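Long-range contact in leucine aminopeptidase (Fimbriiglobus ruber, PDB 7D1B), which binds zinc and probably acts as a glutaminyl cyclase of the M28 peptidase family, converting N-terminal glutamine of peptides to pyroglutamate: residues A[152-157]-A[234-239]. Sequence-based numbering, arbitrary orientation.
Sequences SANDGT and LFAHDG. With ZN (zinc ion), chain B.
Asn154 reaches across to Ala236 and His237 beside the zinc site of an M28-family alpha/beta fold, where segment 152-157, which runs into the helix ending at 167, meets the loop that follows strand 225-232. Its CG stands anti to the backbone N (chi1 -164°), and the amide beyond it meets the loop with both of its polar atoms. OD1 accepts from Ala236 N at 2.9 Å, the donor lying in the carbonyl plane on a lone pair. ND2 donates a hydrogen bond to His237 ND1, also at 2.9 Å, but more obliquely: amide and imidazole planes are 77° apart, and the amide nitrogen sits 38° out of the ring plane. Because ND1 accepts here, the ring probably carries its proton on NE2, which is hydrogen-bonded to Asp302. Asparagine suits the place, offering an acceptor and a donor from one flat group, and an alanine here would probably leave Ala236 N and His237 ND1 without these mates and the imidazole freer to turn. Ala236 CB points toward segment 152-157, 3.3 Å from Asn154 OD1; alanine suits, adding nothing beyond CB, which also touches Ala158 and Met323. The backbone joins in through Asn154 O, which takes a weak bond from Leu234 N.

One residue on, Asp155 packs against Leu234 of the loop, the two running alongside each other in the same direction, Leu234 CD2 3.7 Å from Asp155 CB. The leucine thus sets a nonpolar branch beside the stem of a metal ligand whose two oxygens have separate tasks: OD1 is hydrogen-bonded to His130 NE2, while OD2 binds zinc. Glu188 and His309 are the other protein ligands. A water completes the four bonds, its oxygen 2.1 Å from the zinc ion, against 2.0 Å for Asp155 OD2.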
ATOM      1  N   SER A 152      -3.809  -3.456  13.317  1.00 13.10           N
ATOM      2  CA  SER A 152      -3.745  -2.681  12.074  1.00 13.26           C
ATOM      3  C   SER A 152      -4.070  -3.530  10.833  1.00 12.32           C
ATOM      4  O   SER A 152      -3.427  -3.392   9.802  1.00 12.59           O
ATOM      5  CB  SER A 152      -2.360  -2.031  11.944  1.00 13.68           C
ATOM      6  OG  SER A 152      -2.349  -0.976  11.016  1.00 13.45           O
ATOM      7  N   ALA A 153      -5.079  -4.408  10.916  1.00 12.53           N
ATOM      8  CA  ALA A 153      -5.278  -5.391   9.844  1.00 12.82           C
ATOM      9  C   ALA A 153      -5.562  -4.741   8.492  1.00 12.03           C
ATOM     10  O   ALA A 153      -5.047  -5.197   7.467  1.00 12.79           O
ATOM     11  CB  ALA A 153      -6.417  -6.336  10.191  1.00 14.02           C
ATOM     12  N   ASN A 154      -6.405  -3.713   8.459  1.00 11.97           N
ATOM     13  CA  ASN A 154      -6.795  -3.063   7.212  1.00 12.09           C
ATOM     14  C   ASN A 154      -5.913  -1.865   6.880  1.00 11.93           C
ATOM     15  O   ASN A 154      -6.246  -1.090   5.987  1.00 14.43           O
ATOM     16  CB  ASN A 154      -8.257  -2.622   7.310  1.00 13.05           C
ATOM     17  CG  ASN A 154      -8.882  -2.291   5.956  1.00 11.78           C
ATOM     18  OD1 ASN A 154      -8.558  -2.901   4.924  1.00 12.50           O
ATOM     19  ND2 ASN A 154      -9.802  -1.332   5.959  1.00 13.01           N
ATOM     20  N   ASP A 155      -4.806  -1.687   7.587  1.00 12.74           N
ATOM     21  CA  ASP A 155      -4.059  -0.437   7.558  1.00 12.11           C
ATOM     22  C   ASP A 155      -2.597  -0.822   7.370  1.00 11.89           C
ATOM     23  O   ASP A 155      -1.890  -1.159   8.328  1.00 12.29           O
ATOM     24  CB  ASP A 155      -4.368   0.286   8.859  1.00 13.45           C
ATOM     25  CG  ASP A 155      -3.750   1.662   8.953  1.00 12.75           C
ATOM     26  OD1 ASP A 155      -2.891   2.034   8.125  1.00 13.28           O
ATOM     27  OD2 ASP A 155      -4.121   2.401   9.921  1.00 15.30           O
ATOM     28  N   GLY A 156      -2.155  -0.826   6.116  1.00 12.09           N
ATOM     29  CA  GLY A 156      -0.855  -1.358   5.736  1.00 12.51           C
ATOM     30  C   GLY A 156      -0.866  -2.863   5.568  1.00 12.07           C
ATOM     31  O   GLY A 156      -0.534  -3.375   4.496  1.00 12.56           O
ATOM     32  N   THR A 157      -1.293  -3.582   6.610  1.00 12.11           N
ATOM     33  CA  THR A 157      -1.182  -5.036   6.619  1.00 11.77           C
ATOM     34  C   THR A 157      -1.889  -5.626   5.410  1.00 11.45           C
ATOM     35  O   THR A 157      -1.350  -6.507   4.733  1.00 12.08           O
ATOM     36  CB  THR A 157      -1.777  -5.602   7.908  1.00 11.87           C
ATOM     37  OG1 THR A 157      -1.280  -4.860   9.026  1.00 12.95           O
ATOM     38  CG2 THR A 157      -1.387  -7.053   8.057  1.00 13.95           C
ATOM     39  N   LEU A 234      -6.442   1.112   3.698  1.00 14.79           N
ATOM     40  CA  LEU A 234      -7.812   1.087   4.217  1.00 12.74           C
ATOM     41  C   LEU A 234      -8.807   0.711   3.119  1.00 12.07           C
ATOM     42  O   LEU A 234      -9.806   1.404   2.893  1.00 13.42           O
ATOM     43  CB  LEU A 234      -8.211   2.404   4.885  1.00 13.32           C
ATOM     44  CG  LEU A 234      -7.231   3.028   5.859  1.00 15.19           C
ATOM     45  CD1 LEU A 234      -7.788   4.363   6.329  1.00 18.43           C
ATOM     46  CD2 LEU A 234      -6.965   2.139   7.031  1.00 17.44           C
ATOM     47  N   PHE A 235      -8.545  -0.420   2.452  1.00 12.16           N
ATOM     48  CA  PHE A 235      -9.236  -0.744   1.210  1.00 11.53           C
ATOM     49  C   PHE A 235      -9.907  -2.101   1.219  1.00 11.38           C
ATOM     50  O   PHE A 235     -10.591  -2.418   0.246  1.00 12.47           O
ATOM     51  CB  PHE A 235      -8.243  -0.734   0.026  1.00 12.02           C
ATOM     52  CG  PHE A 235      -7.291  -1.884   0.056  1.00 12.10           C
ATOM     53  CD1 PHE A 235      -6.115  -1.811   0.781  1.00 12.95           C
ATOM     54  CD2 PHE A 235      -7.575  -3.068  -0.619  1.00 13.43           C
ATOM     55  CE1 PHE A 235      -5.261  -2.902   0.882  1.00 13.67           C
ATOM     56  CE2 PHE A 235      -6.721  -4.163  -0.532  1.00 13.48           C
ATOM     57  CZ  PHE A 235      -5.555  -4.070   0.210  1.00 13.31           C
ATOM     58  N   ALA A 236      -9.700  -2.928   2.248  1.00 11.81           N
ATOM     59  CA  ALA A 236      -9.985  -4.349   2.148  1.00 12.07           C
ATOM     60  C   ALA A 236     -11.194  -4.786   2.955  1.00 11.70           C
ATOM     61  O   ALA A 236     -11.487  -5.985   2.999  1.00 13.09           O
ATOM     62  CB  ALA A 236      -8.752  -5.159   2.553  1.00 13.10           C
ATOM     63  N   HIS A 237     -11.893  -3.852   3.592  1.00 12.29           N
ATOM     64  CA  HIS A 237     -13.058  -4.193   4.399  1.00 12.20           C
ATOM     65  C   HIS A 237     -14.282  -4.479   3.530  1.00 12.14           C
ATOM     66  O   HIS A 237     -14.386  -4.067   2.365  1.00 12.62           O
ATOM     67  CB  HIS A 237     -13.349  -3.081   5.411  1.00 13.22           C
ATOM     68  CG  HIS A 237     -13.374  -1.713   4.820  1.00 12.42           C
ATOM     69  ND1 HIS A 237     -12.236  -1.089   4.348  1.00 13.40           N
ATOM     70  CD2 HIS A 237     -14.391  -0.833   4.653  1.00 12.56           C
ATOM     71  CE1 HIS A 237     -12.557   0.121   3.921  1.00 13.37           C
ATOM     72  NE2 HIS A 237     -13.857   0.301   4.094  1.00 13.27           N
ATOM     73  N   ASP A 238     -15.229  -5.190   4.133  1.00 12.76           N
ATOM     74  CA  ASP A 238     -16.462  -5.592   3.464  1.00 13.23           C
ATOM     75  C   ASP A 238     -17.290  -4.360   3.116  1.00 13.61           C
ATOM     76  O   ASP A 238     -17.628  -3.568   3.993  1.00 15.95           O
ATOM     77  CB  ASP A 238     -17.222  -6.485   4.449  1.00 14.36           C
ATOM     78  CG  ASP A 238     -18.435  -7.145   3.846  1.00 14.77           C
ATOM     79  OD1 ASP A 238     -18.547  -7.245   2.611  1.00 15.44           O
ATOM     80  OD2 ASP A 238     -19.280  -7.610   4.643  1.00 16.29           O
ATOM     81  N   GLY A 239     -17.646  -4.205   1.844  1.00 13.17           N
ATOM     82  CA  GLY A 239     -18.468  -3.072   1.468  1.00 14.46           C
ATOM     83  C   GLY A 239     -17.713  -1.768   1.390  1.00 12.75           C
ATOM     84  O   GLY A 239     -18.336  -0.700   1.419  1.00 14.24           O
TER
HETATM   85 ZN    ZN B 801      -3.188   4.116  10.112  1.00 16.73          ZN
HETATM   86  O   HOH W   1      -4.046   5.269   8.572  1.00 14.76           O